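Local coordinates for protein carboxylesterase (PDB 5GMX) that hydrolyses carboxylic esters as a family VIII carboxylesterase of the beta-lactamase clan and is also active toward oxyimino cephalosporins, at residues R62-I67 against D210-E215; A94-Y99 against V111-L116; G122-R127 against W149-P154; A214-V219 against H251-R256. One frame throughout, in Å; residues are numbered along the deposited sequence.

Interaction 1: residues R62-I67 against D210-E215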
loop_
_atom_site.group_PDB
_atom_site.type_symbol
_atom_site.label_atom_id
_atom_site.label_comp_id
_atom_site.label_asym_id
_atom_site.label_seq_id
_atom_site.Cartn_x
_atom_site.Cartn_y
_atom_site.Cartn_z
ATOM N N ARG A 62 10.011 -19.175 -1.684
ATOM C CA ARG A 62 10.640 -19.205 -3.001
ATOM C C ARG A 62 10.663 -17.827 -3.625
ATOM O O ARG A 62 10.117 -16.880 -3.057
ATOM C CB ARG A 62 9.943 -20.221 -3.897
ATOM C CG ARG A 62 9.956 -21.602 -3.240
ATOM C CD ARG A 62 9.332 -22.661 -4.097
ATOM N NE ARG A 62 10.024 -22.733 -5.378
ATOM C CZ ARG A 62 10.011 -23.790 -6.177
ATOM N NH1 ARG A 62 9.369 -24.894 -5.813
ATOM N NH2 ARG A 62 10.664 -23.749 -7.329
ATOM N N SER A 63 11.329 -17.700 -4.771
ATOM C CA SER A 63 11.470 -16.395 -5.406
ATOM C C SER A 63 10.115 -15.765 -5.742
ATOM O O SER A 63 9.944 -14.557 -5.617
ATOM C CB SER A 63 12.316 -16.504 -6.678
ATOM O OG SER A 63 11.704 -17.357 -7.620
ATOM N N ASP A 64 9.154 -16.585 -6.149
ATOM C CA ASP A 64 7.854 -16.061 -6.566
ATOM C C ASP A 64 6.774 -16.126 -5.479
ATOM O O ASP A 64 5.595 -15.943 -5.773
ATOM C CB ASP A 64 7.371 -16.810 -7.817
ATOM C CG ASP A 64 7.092 -18.282 -7.556
ATOM O OD1 ASP A 64 7.488 -18.791 -6.481
ATOM O OD2 ASP A 64 6.513 -18.944 -8.447
ATOM N N THR A 65 7.180 -16.385 -4.239
ATOM C CA THR A 65 6.230 -16.491 -3.133
ATOM C C THR A 65 5.535 -15.147 -2.876
ATOM O O THR A 65 6.168 -14.091 -2.903
ATOM C CB THR A 65 6.931 -16.995 -1.846
ATOM O OG1 THR A 65 7.355 -18.350 -2.042
ATOM C CG2 THR A 65 5.993 -16.945 -0.646
ATOM N N LEU A 66 4.222 -15.201 -2.662
ATOM C CA LEU A 66 3.413 -14.016 -2.372
ATOM C C LEU A 66 2.860 -14.021 -0.943
ATOM O O LEU A 66 2.673 -15.076 -0.345
ATOM C CB LEU A 66 2.240 -13.922 -3.351
ATOM C CG LEU A 66 2.595 -13.879 -4.839
ATOM C CD1 LEU A 66 1.359 -14.191 -5.641
ATOM C CD2 LEU A 66 3.155 -12.512 -5.218
ATOM N N ILE A 67 2.567 -12.837 -0.418
ATOM C CA ILE A 67 1.950 -12.706 0.901
ATOM C C ILE A 67 1.030 -11.481 0.917
ATOM O O ILE A 67 1.248 -10.518 0.174
ATOM C CB ILE A 67 3.022 -12.587 2.028
ATOM C CG1 ILE A 67 2.420 -12.836 3.418
ATOM C CG2 ILE A 67 3.741 -11.245 1.971
ATOM C CD1 ILE A 67 1.795 -14.221 3.600
ATOM N N ASP A 210 -2.591 -18.676 -7.091
ATOM C CA ASP A 210 -2.871 -18.826 -5.666
ATOM C C ASP A 210 -1.939 -19.806 -4.960
ATOM O O ASP A 210 -1.735 -19.700 -3.757
ATOM C CB ASP A 210 -4.321 -19.252 -5.433
ATOM C CG ASP A 210 -4.799 -18.900 -4.033
ATOM O OD1 ASP A 210 -5.121 -17.715 -3.796
ATOM O OD2 ASP A 210 -4.829 -19.794 -3.161
ATOM N N HIS A 211 -1.358 -20.742 -5.703
ATOM C CA HIS A 211 -0.436 -21.709 -5.121
ATOM C C HIS A 211 0.830 -21.033 -4.587
ATOM O O HIS A 211 1.595 -21.643 -3.836
ATOM C CB HIS A 211 -0.063 -22.784 -6.155
ATOM C CG HIS A 211 0.810 -22.282 -7.267
ATOM N ND1 HIS A 211 0.303 -21.679 -8.397
ATOM C CD2 HIS A 211 2.155 -22.312 -7.427
ATOM C CE1 HIS A 211 1.300 -21.337 -9.198
ATOM N NE2 HIS A 211 2.432 -21.711 -8.633
ATOM N N ARG A 212 1.055 -19.781 -4.982
ATOM C CA ARG A 212 2.274 -19.079 -4.586
ATOM C C ARG A 212 2.168 -18.418 -3.214
ATOM O O ARG A 212 3.168 -17.951 -2.671
ATOM C CB ARG A 212 2.639 -18.023 -5.631
ATOM C CG ARG A 212 2.925 -18.594 -7.012
ATOM C CD ARG A 212 2.870 -17.505 -8.073
ATOM N NE ARG A 212 3.752 -16.395 -7.718
ATOM C CZ ARG A 212 3.775 -15.227 -8.346
ATOM N NH1 ARG A 212 2.970 -15.008 -9.374
ATOM N NH2 ARG A 212 4.615 -14.285 -7.946
ATOM N N VAL A 213 0.960 -18.356 -2.655
ATOM C CA VAL A 213 0.759 -17.608 -1.415
ATOM C C VAL A 213 1.333 -18.329 -0.194
ATOM O O VAL A 213 1.061 -19.506 0.040
ATOM C CB VAL A 213 -0.737 -17.309 -1.169
ATOM C CG1 VAL A 213 -0.918 -16.508 0.108
ATOM C CG2 VAL A 213 -1.305 -16.538 -2.334
ATOM N N ALA A 214 2.136 -17.606 0.579
ATOM C CA ALA A 214 2.649 -18.116 1.838
ATOM C C ALA A 214 1.571 -17.999 2.897
ATOM O O ALA A 214 0.546 -17.371 2.668
ATOM C CB ALA A 214 3.889 -17.354 2.261
ATOM N N GLU A 215 1.815 -18.579 4.065
ATOM C CA GLU A 215 0.834 -18.555 5.147
ATOM C C GLU A 215 1.070 -17.368 6.061
ATOM O O GLU A 215 2.177 -17.172 6.563
ATOM C CB GLU A 215 0.892 -19.858 5.944
ATOM C CG GLU A 215 -0.040 -19.909 7.140
ATOM C CD GLU A 215 0.235 -21.104 8.043
ATOM O OE1 GLU A 215 1.267 -21.791 7.843
ATOM O OE2 GLU A 215 -0.591 -21.366 8.944
HETATM O O HOH W 1 5.714 -20.196 -2.160
#

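Interaction 2: residues A94-Y99 against V111-L116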
loop_
_atom_site.group_PDB
_atom_site.type_symbol
_atom_site.label_atom_id
_atom_site.label_comp_id
_atom_site.label_asym_id
_atom_site.label_seq_id
_atom_site.Cartn_x
_atom_site.Cartn_y
_atom_site.Cartn_z
ATOM N N ALA A 94 -10.417 19.018 -8.002
ATOM C CA ALA A 94 -11.819 18.902 -8.392
ATOM C C ALA A 94 -12.630 18.129 -7.361
ATOM O O ALA A 94 -12.085 17.319 -6.614
ATOM C CB ALA A 94 -11.934 18.231 -9.761
ATOM N N ARG A 95 -13.934 18.389 -7.329
ATOM C CA ARG A 95 -14.844 17.668 -6.454
ATOM C C ARG A 95 -14.944 16.216 -6.884
ATOM O O ARG A 95 -15.053 15.933 -8.077
ATOM C CB ARG A 95 -16.239 18.300 -6.470
ATOM C CG ARG A 95 -16.305 19.762 -6.029
ATOM C CD ARG A 95 -17.668 20.374 -6.387
ATOM N NE ARG A 95 -17.871 21.679 -5.759
ATOM C CZ ARG A 95 -17.311 22.809 -6.176
ATOM N NH1 ARG A 95 -16.498 22.806 -7.227
ATOM N NH2 ARG A 95 -17.555 23.945 -5.538
ATOM N N VAL A 96 -14.922 15.305 -5.911
ATOM C CA VAL A 96 -15.183 13.892 -6.169
ATOM C C VAL A 96 -16.465 13.720 -6.994
ATOM O O VAL A 96 -16.515 12.898 -7.919
ATOM C CB VAL A 96 -15.325 13.078 -4.855
ATOM C CG1 VAL A 96 -15.636 11.612 -5.161
ATOM C CG2 VAL A 96 -14.073 13.188 -4.010
ATOM N N ALA A 97 -17.490 14.513 -6.666
ATOM C CA ALA A 97 -18.803 14.379 -7.299
ATOM C C ALA A 97 -18.787 14.743 -8.785
ATOM O O ALA A 97 -19.694 14.364 -9.523
ATOM C CB ALA A 97 -19.847 15.230 -6.557
ATOM N N ASP A 98 -17.757 15.460 -9.228
ATOM C CA ASP A 98 -17.582 15.714 -10.661
ATOM C C ASP A 98 -17.423 14.405 -11.436
ATOM O O ASP A 98 -17.879 14.286 -12.570
ATOM C CB ASP A 98 -16.364 16.610 -10.910
ATOM C CG ASP A 98 -16.626 18.065 -10.561
ATOM O OD1 ASP A 98 -17.727 18.364 -10.041
ATOM O OD2 ASP A 98 -15.727 18.910 -10.798
ATOM N N TYR A 99 -16.780 13.425 -10.810
ATOM C CA TYR A 99 -16.525 12.133 -11.443
ATOM C C TYR A 99 -17.468 11.041 -10.946
ATOM O O TYR A 99 -17.685 10.032 -11.620
ATOM C CB TYR A 99 -15.089 11.693 -11.196
ATOM C CG TYR A 99 -14.056 12.756 -11.461
ATOM C CD1 TYR A 99 -13.771 13.163 -12.757
ATOM C CD2 TYR A 99 -13.318 13.308 -10.418
ATOM C CE1 TYR A 99 -12.812 14.132 -13.009
ATOM C CE2 TYR A 99 -12.347 14.273 -10.661
ATOM C CZ TYR A 99 -12.096 14.674 -11.959
ATOM O OH TYR A 99 -11.135 15.625 -12.214
ATOM N N VAL A 111 -16.467 17.921 -1.287
ATOM C CA VAL A 111 -15.242 17.159 -1.032
ATOM C C VAL A 111 -14.406 16.993 -2.302
ATOM O O VAL A 111 -14.906 16.511 -3.316
ATOM C CB VAL A 111 -15.560 15.755 -0.467
ATOM C CG1 VAL A 111 -14.279 14.939 -0.293
ATOM C CG2 VAL A 111 -16.322 15.859 0.857
ATOM N N THR A 112 -13.134 17.379 -2.240
ATOM C CA THR A 112 -12.233 17.254 -3.386
ATOM C C THR A 112 -11.490 15.913 -3.410
ATOM O O THR A 112 -11.439 15.207 -2.405
ATOM C CB THR A 112 -11.212 18.370 -3.394
ATOM O OG1 THR A 112 -10.296 18.153 -2.320
ATOM C CG2 THR A 112 -11.908 19.731 -3.212
ATOM N N VAL A 113 -10.922 15.564 -4.559
ATOM C CA VAL A 113 -10.193 14.302 -4.692
ATOM C C VAL A 113 -8.983 14.277 -3.754
ATOM O O VAL A 113 -8.709 13.266 -3.108
ATOM C CB VAL A 113 -9.760 14.063 -6.156
ATOM C CG1 VAL A 113 -8.848 12.818 -6.279
ATOM C CG2 VAL A 113 -10.998 13.928 -7.035
ATOM N N ALA A 114 -8.302 15.414 -3.635
ATOM C CA ALA A 114 -7.168 15.538 -2.720
ATOM C C ALA A 114 -7.578 15.272 -1.266
ATOM O O ALA A 114 -6.842 14.624 -0.522
ATOM C CB ALA A 114 -6.532 16.927 -2.846
ATOM N N GLN A 115 -8.758 15.748 -0.870
ATOM C CA GLN A 115 -9.264 15.496 0.484
ATOM C C GLN A 115 -9.653 14.030 0.709
ATOM O O GLN A 115 -9.387 13.465 1.770
ATOM C CB GLN A 115 -10.466 16.396 0.784
ATOM C CG GLN A 115 -10.106 17.853 0.984
ATOM C CD GLN A 115 -11.337 18.740 1.123
ATOM O OE1 GLN A 115 -12.435 18.368 0.711
ATOM N NE2 GLN A 115 -11.153 19.917 1.707
ATOM N N LEU A 116 -10.306 13.428 -0.280
ATOM C CA LEU A 116 -10.645 12.009 -0.228
ATOM C C LEU A 116 -9.381 11.151 -0.068
ATOM O O LEU A 116 -9.346 10.218 0.735
ATOM C CB LEU A 116 -11.400 11.585 -1.497
ATOM C CG LEU A 116 -11.993 10.174 -1.550
ATOM C CD1 LEU A 116 -13.255 10.083 -0.717
ATOM C CD2 LEU A 116 -12.255 9.722 -2.980
HETATM O O HOH W 2 -17.496 15.685 -4.013
#

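Interaction 3: residues G122-R127 against W149-P154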
loop_
_atom_site.group_PDB
_atom_site.type_symbol
_atom_site.label_atom_id
_atom_site.label_comp_id
_atom_site.label_asym_id
_atom_site.label_seq_id
_atom_site.Cartn_x
_atom_site.Cartn_y
_atom_site.Cartn_z
ATOM N N GLY A 122 -13.943 11.998 5.871
ATOM C CA GLY A 122 -14.711 11.678 7.059
ATOM C C GLY A 122 -15.573 10.433 6.973
ATOM O O GLY A 122 -16.475 10.250 7.782
ATOM N N ILE A 123 -15.323 9.569 6.000
ATOM C CA ILE A 123 -16.068 8.312 5.940
ATOM C C ILE A 123 -15.123 7.151 6.222
ATOM O O ILE A 123 -14.939 6.242 5.398
ATOM C CB ILE A 123 -16.781 8.128 4.592
ATOM C CG1 ILE A 123 -15.865 8.519 3.439
ATOM C CG2 ILE A 123 -18.032 9.000 4.528
ATOM C CD1 ILE A 123 -16.495 8.282 2.090
ATOM N N CYS A 124 -14.523 7.212 7.406
ATOM C CA CYS A 124 -13.394 6.366 7.780
ATOM C C CYS A 124 -13.723 4.867 7.764
ATOM O O CYS A 124 -12.826 4.025 7.635
ATOM C CB CYS A 124 -12.880 6.797 9.154
ATOM S SG CYS A 124 -12.793 8.626 9.361
ATOM N N GLY A 125 -15.009 4.549 7.888
ATOM C CA GLY A 125 -15.487 3.179 7.820
ATOM C C GLY A 125 -17.002 3.176 7.672
ATOM O O GLY A 125 -17.646 4.199 7.899
ATOM N N PRO A 126 -17.583 2.028 7.293
ATOM C CA PRO A 126 -19.039 1.951 7.104
ATOM C C PRO A 126 -19.760 2.150 8.426
ATOM O O PRO A 126 -19.299 1.634 9.436
ATOM C CB PRO A 126 -19.261 0.529 6.569
ATOM C CG PRO A 126 -17.887 0.051 6.135
ATOM C CD PRO A 126 -16.923 0.737 7.037
ATOM N N ARG A 127 -20.866 2.883 8.427
ATOM C CA ARG A 127 -21.575 3.133 9.673
ATOM C C ARG A 127 -22.256 1.865 10.184
ATOM O O ARG A 127 -22.319 1.621 11.389
ATOM C CB ARG A 127 -22.602 4.247 9.490
ATOM C CG ARG A 127 -22.025 5.628 9.702
ATOM C CD ARG A 127 -23.077 6.724 9.573
ATOM N NE ARG A 127 -22.436 8.034 9.608
ATOM C CZ ARG A 127 -22.089 8.661 10.728
ATOM N NH1 ARG A 127 -22.323 8.091 11.903
ATOM N NH2 ARG A 127 -21.496 9.850 10.674
ATOM N N TRP A 149 -23.123 9.674 5.698
ATOM C CA TRP A 149 -22.857 10.932 6.391
ATOM C C TRP A 149 -21.508 10.865 7.113
ATOM O O TRP A 149 -21.266 9.939 7.885
ATOM C CB TRP A 149 -23.997 11.222 7.388
ATOM C CG TRP A 149 -23.839 12.471 8.185
ATOM C CD1 TRP A 149 -23.444 12.572 9.492
ATOM C CD2 TRP A 149 -24.059 13.808 7.727
ATOM N NE1 TRP A 149 -23.406 13.890 9.873
ATOM C CE2 TRP A 149 -23.784 14.672 8.812
ATOM C CE3 TRP A 149 -24.466 14.361 6.510
ATOM C CZ2 TRP A 149 -23.896 16.060 8.713
ATOM C CZ3 TRP A 149 -24.579 15.741 6.410
ATOM C CH2 TRP A 149 -24.301 16.574 7.509
ATOM N N PRO A 150 -20.624 11.839 6.858
ATOM C CA PRO A 150 -19.276 11.857 7.443
ATOM C C PRO A 150 -19.272 11.957 8.969
ATOM O O PRO A 150 -20.169 12.576 9.557
ATOM C CB PRO A 150 -18.646 13.111 6.828
ATOM C CG PRO A 150 -19.439 13.381 5.599
ATOM C CD PRO A 150 -20.827 12.952 5.914
ATOM N N PHE A 151 -18.258 11.375 9.596
ATOM C CA PHE A 151 -18.110 11.421 11.051
ATOM C C PHE A 151 -17.653 12.785 11.533
ATOM O O PHE A 151 -17.917 13.170 12.663
ATOM C CB PHE A 151 -17.112 10.360 11.515
ATOM C CG PHE A 151 -17.560 8.966 11.258
ATOM C CD1 PHE A 151 -18.600 8.419 11.982
ATOM C CD2 PHE A 151 -16.950 8.196 10.277
ATOM C CE1 PHE A 151 -19.022 7.124 11.749
ATOM C CE2 PHE A 151 -17.373 6.896 10.032
ATOM C CZ PHE A 151 -18.405 6.357 10.769
ATOM N N PHE A 152 -16.924 13.500 10.686
ATOM C CA PHE A 152 -16.511 14.860 10.994
ATOM C C PHE A 152 -16.660 15.696 9.732
ATOM O O PHE A 152 -16.858 15.153 8.646
ATOM C CB PHE A 152 -15.071 14.916 11.532
ATOM C CG PHE A 152 -14.045 14.173 10.684
ATOM C CD1 PHE A 152 -13.513 14.747 9.540
ATOM C CD2 PHE A 152 -13.607 12.911 11.053
ATOM C CE1 PHE A 152 -12.557 14.070 8.771
ATOM C CE2 PHE A 152 -12.659 12.221 10.289
ATOM C CZ PHE A 152 -12.133 12.806 9.149
ATOM N N GLU A 153 -16.606 17.013 9.872
ATOM C CA GLU A 153 -16.714 17.885 8.713
ATOM C C GLU A 153 -15.527 17.673 7.764
ATOM O O GLU A 153 -14.379 17.772 8.182
ATOM C CB GLU A 153 -16.777 19.334 9.151
ATOM C CG GLU A 153 -16.951 20.285 7.994
ATOM C CD GLU A 153 -17.129 21.711 8.448
ATOM O OE1 GLU A 153 -17.137 21.949 9.670
ATOM O OE2 GLU A 153 -17.262 22.594 7.583
ATOM N N PRO A 154 -15.805 17.381 6.485
ATOM C CA PRO A 154 -14.726 17.079 5.535
ATOM C C PRO A 154 -13.704 18.207 5.430
ATOM O O PRO A 154 -14.091 19.374 5.396
ATOM C CB PRO A 154 -15.474 16.896 4.212
ATOM C CG PRO A 154 -16.848 16.446 4.621
ATOM C CD PRO A 154 -17.138 17.224 5.875
HETATM O O HOH W 3 -19.060 8.369 7.877
#

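Interaction 4: residues A214-V219 against H251-R256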
loop_
_atom_site.group_PDB
_atom_site.type_symbol
_atom_site.label_atom_id
_atom_site.label_comp_id
_atom_site.label_asym_id
_atom_site.label_seq_id
_atom_site.Cartn_x
_atom_site.Cartn_y
_atom_site.Cartn_z
ATOM N N ALA A 214 2.136 -17.606 0.579
ATOM C CA ALA A 214 2.649 -18.116 1.838
ATOM C C ALA A 214 1.571 -17.999 2.897
ATOM O O ALA A 214 0.546 -17.371 2.668
ATOM C CB ALA A 214 3.889 -17.354 2.261
ATOM N N GLU A 215 1.815 -18.579 4.065
ATOM C CA GLU A 215 0.834 -18.555 5.147
ATOM C C GLU A 215 1.070 -17.368 6.061
ATOM O O GLU A 215 2.177 -17.172 6.563
ATOM C CB GLU A 215 0.892 -19.858 5.944
ATOM C CG GLU A 215 -0.040 -19.909 7.140
ATOM C CD GLU A 215 0.235 -21.104 8.043
ATOM O OE1 GLU A 215 1.267 -21.791 7.843
ATOM O OE2 GLU A 215 -0.591 -21.366 8.944
HETATM N N MSE A 216 0.032 -16.566 6.278
HETATM C CA MSE A 216 0.159 -15.425 7.171
HETATM C C MSE A 216 0.158 -15.880 8.631
HETATM O O MSE A 216 -0.630 -16.736 9.018
HETATM C CB MSE A 216 -0.963 -14.427 6.941
HETATM C CG MSE A 216 -0.802 -13.175 7.790
HETATM SE SE MSE A 216 0.684 -12.097 7.114
HETATM C CE MSE A 216 -0.162 -11.622 5.471
ATOM N N LEU A 217 1.040 -15.308 9.443
ATOM C CA LEU A 217 1.156 -15.739 10.834
ATOM C C LEU A 217 0.921 -14.596 11.826
ATOM O O LEU A 217 1.596 -13.567 11.779
ATOM C CB LEU A 217 2.528 -16.371 11.075
ATOM C CG LEU A 217 2.922 -17.392 10.007
ATOM C CD1 LEU A 217 4.377 -17.816 10.151
ATOM C CD2 LEU A 217 1.996 -18.595 10.024
ATOM N N PRO A 218 -0.048 -14.782 12.732
ATOM C CA PRO A 218 -0.353 -13.786 13.767
ATOM C C PRO A 218 0.775 -13.681 14.794
ATOM O O PRO A 218 1.594 -14.599 14.901
ATOM C CB PRO A 218 -1.636 -14.320 14.404
ATOM C CG PRO A 218 -1.605 -15.789 14.142
ATOM C CD PRO A 218 -0.911 -15.973 12.825
ATOM N N VAL A 219 0.817 -12.578 15.535
ATOM C CA VAL A 219 1.878 -12.354 16.519
ATOM C C VAL A 219 1.764 -13.297 17.714
ATOM O O VAL A 219 0.795 -14.044 17.834
ATOM C CB VAL A 219 1.864 -10.901 17.045
ATOM C CG1 VAL A 219 0.499 -10.553 17.623
ATOM C CG2 VAL A 219 2.948 -10.710 18.093
ATOM N N HIS A 251 -5.903 -14.151 10.102
ATOM C CA HIS A 251 -6.587 -15.328 9.600
ATOM C C HIS A 251 -7.227 -15.105 8.231
ATOM O O HIS A 251 -7.188 -15.991 7.381
ATOM C CB HIS A 251 -7.654 -15.766 10.605
ATOM C CG HIS A 251 -8.350 -17.037 10.233
ATOM N ND1 HIS A 251 -7.690 -18.243 10.121
ATOM C CD2 HIS A 251 -9.649 -17.291 9.948
ATOM C CE1 HIS A 251 -8.553 -19.185 9.783
ATOM N NE2 HIS A 251 -9.749 -18.633 9.670
ATOM N N ILE A 252 -7.811 -13.926 8.018
ATOM C CA ILE A 252 -8.578 -13.676 6.797
ATOM C C ILE A 252 -7.669 -13.664 5.560
ATOM O O ILE A 252 -8.098 -14.017 4.467
ATOM C CB ILE A 252 -9.380 -12.352 6.885
ATOM C CG1 ILE A 252 -10.472 -12.311 5.810
ATOM C CG2 ILE A 252 -8.463 -11.135 6.802
ATOM C CD1 ILE A 252 -11.511 -13.403 5.941
ATOM N N ALA A 253 -6.405 -13.295 5.746
ATOM C CA ALA A 253 -5.425 -13.348 4.666
ATOM C C ALA A 253 -5.265 -14.774 4.122
ATOM O O ALA A 253 -4.943 -14.964 2.950
ATOM C CB ALA A 253 -4.085 -12.816 5.147
ATOM N N ASN A 254 -5.502 -15.768 4.977
ATOM C CA ASN A 254 -5.353 -17.171 4.601
ATOM C C ASN A 254 -6.616 -17.743 3.958
ATOM O O ASN A 254 -6.705 -18.940 3.690
ATOM C CB ASN A 254 -4.968 -18.002 5.828
ATOM C CG ASN A 254 -3.645 -17.555 6.450
ATOM O OD1 ASN A 254 -2.708 -17.161 5.750
ATOM N ND2 ASN A 254 -3.572 -17.609 7.771
ATOM N N ASP A 255 -7.585 -16.873 3.700
ATOM C CA ASP A 255 -8.835 -17.268 3.069
ATOM C C ASP A 255 -8.806 -16.894 1.596
ATOM O O ASP A 255 -8.471 -15.764 1.246
ATOM C CB ASP A 255 -10.016 -16.619 3.801
ATOM C CG ASP A 255 -11.357 -16.911 3.147
ATOM O OD1 ASP A 255 -12.015 -17.906 3.518
ATOM O OD2 ASP A 255 -11.756 -16.135 2.254
ATOM N N ARG A 256 -9.117 -17.863 0.738
ATOM C CA ARG A 256 -9.024 -17.676 -0.708
ATOM C C ARG A 256 -9.971 -16.593 -1.210
ATOM O O ARG A 256 -9.615 -15.839 -2.110
ATOM C CB ARG A 256 -9.288 -19.002 -1.445
ATOM C CG ARG A 256 -9.537 -18.871 -2.952
ATOM C CD ARG A 256 -8.331 -18.317 -3.732
ATOM N NE ARG A 256 -8.718 -17.906 -5.084
ATOM C CZ ARG A 256 -8.023 -17.067 -5.853
ATOM N NH1 ARG A 256 -6.890 -16.528 -5.414
ATOM N NH2 ARG A 256 -8.475 -16.746 -7.057
#

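Interaction 1: residues R62-I67 against D210-E215
The tight half of this contact is a buried arginine gripping one carbonyl. Arg212 turns its guanidinium side-on to Asp64 O: Arg212 NE is 2.7 Å from Asp64 O and Arg212 NH2 is 2.9 Å from Asp64 O. The oxygen lies in the guanidinium plane, and both nitrogens approach in the carbonyl plane, on a lone pair. The bend at chi3 (54°) brings the group round to this edge, while Leu66 lies over one face, its CD1 3.8 Å from Arg212 CZ. Glu209 pairs with NH1 and Asn199 O takes a bond from NH2, partners that probably help balance the buried charge. Beside it the backbones join: Leu66 N donates to Arg212 O (2.9 Å), and Ala214 N reaches Leu66 O at 2.7 Å, almost straight at 173°. Ala214 CB also meets Thr65 CG2 at 3.6 Å. The Asp64 carboxylate side is looser. Its OD2 stands 3.8 Å from Arg212 NE, well out of the guanidinium plane, a long ion pair by charge alone. At the Thr65 hydroxyl, which accepts from Arg62 N across a type I turn, a water bridges to Arg212 O, weakly. The backbone pattern is a single parallel beta bridge in a beta-lactamase-type fold, just ahead of short strand 67-68, which starts at Ile67.

Interaction 2: residues A94-Y99 against V111-L116
Val111 O is the best-held polar atom, gripped by two conventional hydrogen bonds: Val96 N donates to it at 2.9 Å, in the carbonyl plane, and a water donates at 2.8 Å. That water in turn accepts from Ala97 N, tying the first turn of helix 96-99 to the same carbonyl, and the CA-H of Arg95 adds a softer contact. The return bond runs from Val113 N to Ala94 O (2.9 Å), nearly along the C=O axis. Together the two bonds frame Arg95 and Thr112 as the non-hydrogen-bonded pair of a single antiparallel bridge, their CA atoms 4.0 Å apart. Thr112 is also the N-cap of the following helix: its OG1 accepts from Gln115 N while Gln115 OE1 accepts from Thr112 N, a capping box. Beneath the bridge, one methyl of Val96 does most of the apolar work. CG2, anti to its own carbonyl carbon, faces Leu116 CB at 4.0 Å and Val111 CG1 at 4.1 Å. Tyr99 brings its ring edge to Val113, CE2 lying 3.9 Å from CG2, and anchors its hydroxyl on Asp91 N. Helices 96-99 and 113-117 thus start side by side, and helix 165-175 packs against both, its Val172 touching Val96 and Leu116.

Interaction 3: residues G122-R127 against W149-P154
Two irregular loops meet at the ends of the excursion containing helices 132-136 and 138-146, on the same flank of this beta-lactamase-type fold as helix 237-244. Their backbones are tied by Phe151 N, which donates to Gly122 O at 2.8 Å and 167°. Gly122 has a positive phi (80°) and no side chain; a beta carbon would clash with Phe152 O. The Phe152 ring lies against Gly122, receiving its CA over one face, 3.8 Å from the ring centroid, in a CH-pi contact. Cys124 SG approaches the same ring obliquely, 3.7 Å from CE2. Farther along, Arg127 extends from CG to NE and grips Trp149 O side-on with NE and NH2, each 2.8 Å from that oxygen; NH2 also makes a weak bond to Pro150 O. Phe151 comes tip to tip with this arginine, CE1 lying over one guanidinium face, 3.4 Å from NH1, with the two planes 44° apart. A water donates to both Gly122 O and Trp149 O, while helix 237-244 packs against Phe151 through Ala238 and Cys241. Trp149 O therefore accepts from two arginine nitrogens and a water, and the carbonyl dipoles of Trp149 and Pro150 probably help offset the arginine charge at this point.

Interaction 4: residues A214-V219 against H251-R256
Hydrogen bonding here rests on one side-chain amide laid against a stretch of backbone. Asn254 presents OD1 to Met216 N at 2.9 Å, the N-H falling on a lone pair in the plane of the amide carbonyl, with 155° at the hydrogen. Its other arm, ND2, points back at Met216 O, 3.3 Å away: a weak bond by length, though a straight one. With CG anti to its own carbonyl carbon (chi1 -60°), the amide spans both polar backbone atoms of a single residue. Apolar contact fills in beside it. Met216, present as selenomethionine, has CB 3.9 Å from Ala253 CB, and the chain beyond, bent at chi2 and chi3, brings CE round to 4.1 Å from the same methyl. Strand 67-68 and Tyr70, a residue of the ligand pocket, also touch both Met216 and Ala253, so this buried pair lies behind a pocket residue, with the Met216 side chain about 9 Å from the bound phenylmethanesulfonic acid. Further polar links hold 214-219: Glu215 OE1 accepts from Ala55 N, and the backbone of Leu217 bonds with Asn364 and Met366. Because an amide supplies both an acceptor and a donor, one neutral group answers the N-H of Met216 firmly and its carbonyl weakly.

The four contacts form two clusters, on opposite sides of the chain's centre for interactions 1 and 2. Interactions 1 and 4, with centres 12 Å apart, share Ala214 and Glu215; Asp210 OD1 of one meets Arg256 NH1 of the other in a 2.7 Å salt bridge, and Ile67 CG1 packs on Met216 CE at 3.5 Å. Interactions 2 and 3, about 15 Å apart between centres, touch through Val111 CG2 and Pro154 CB at 3.6 Å. Both are nested in the chain loop that interaction 1 closes. The bound phenylmethanesulfonic acid lies about 9 Å from the Met216 side chain (interaction 4), about 10 Å from Gly125 (interaction 3) and about 12 Å from the Ile67 side chain (interaction 1).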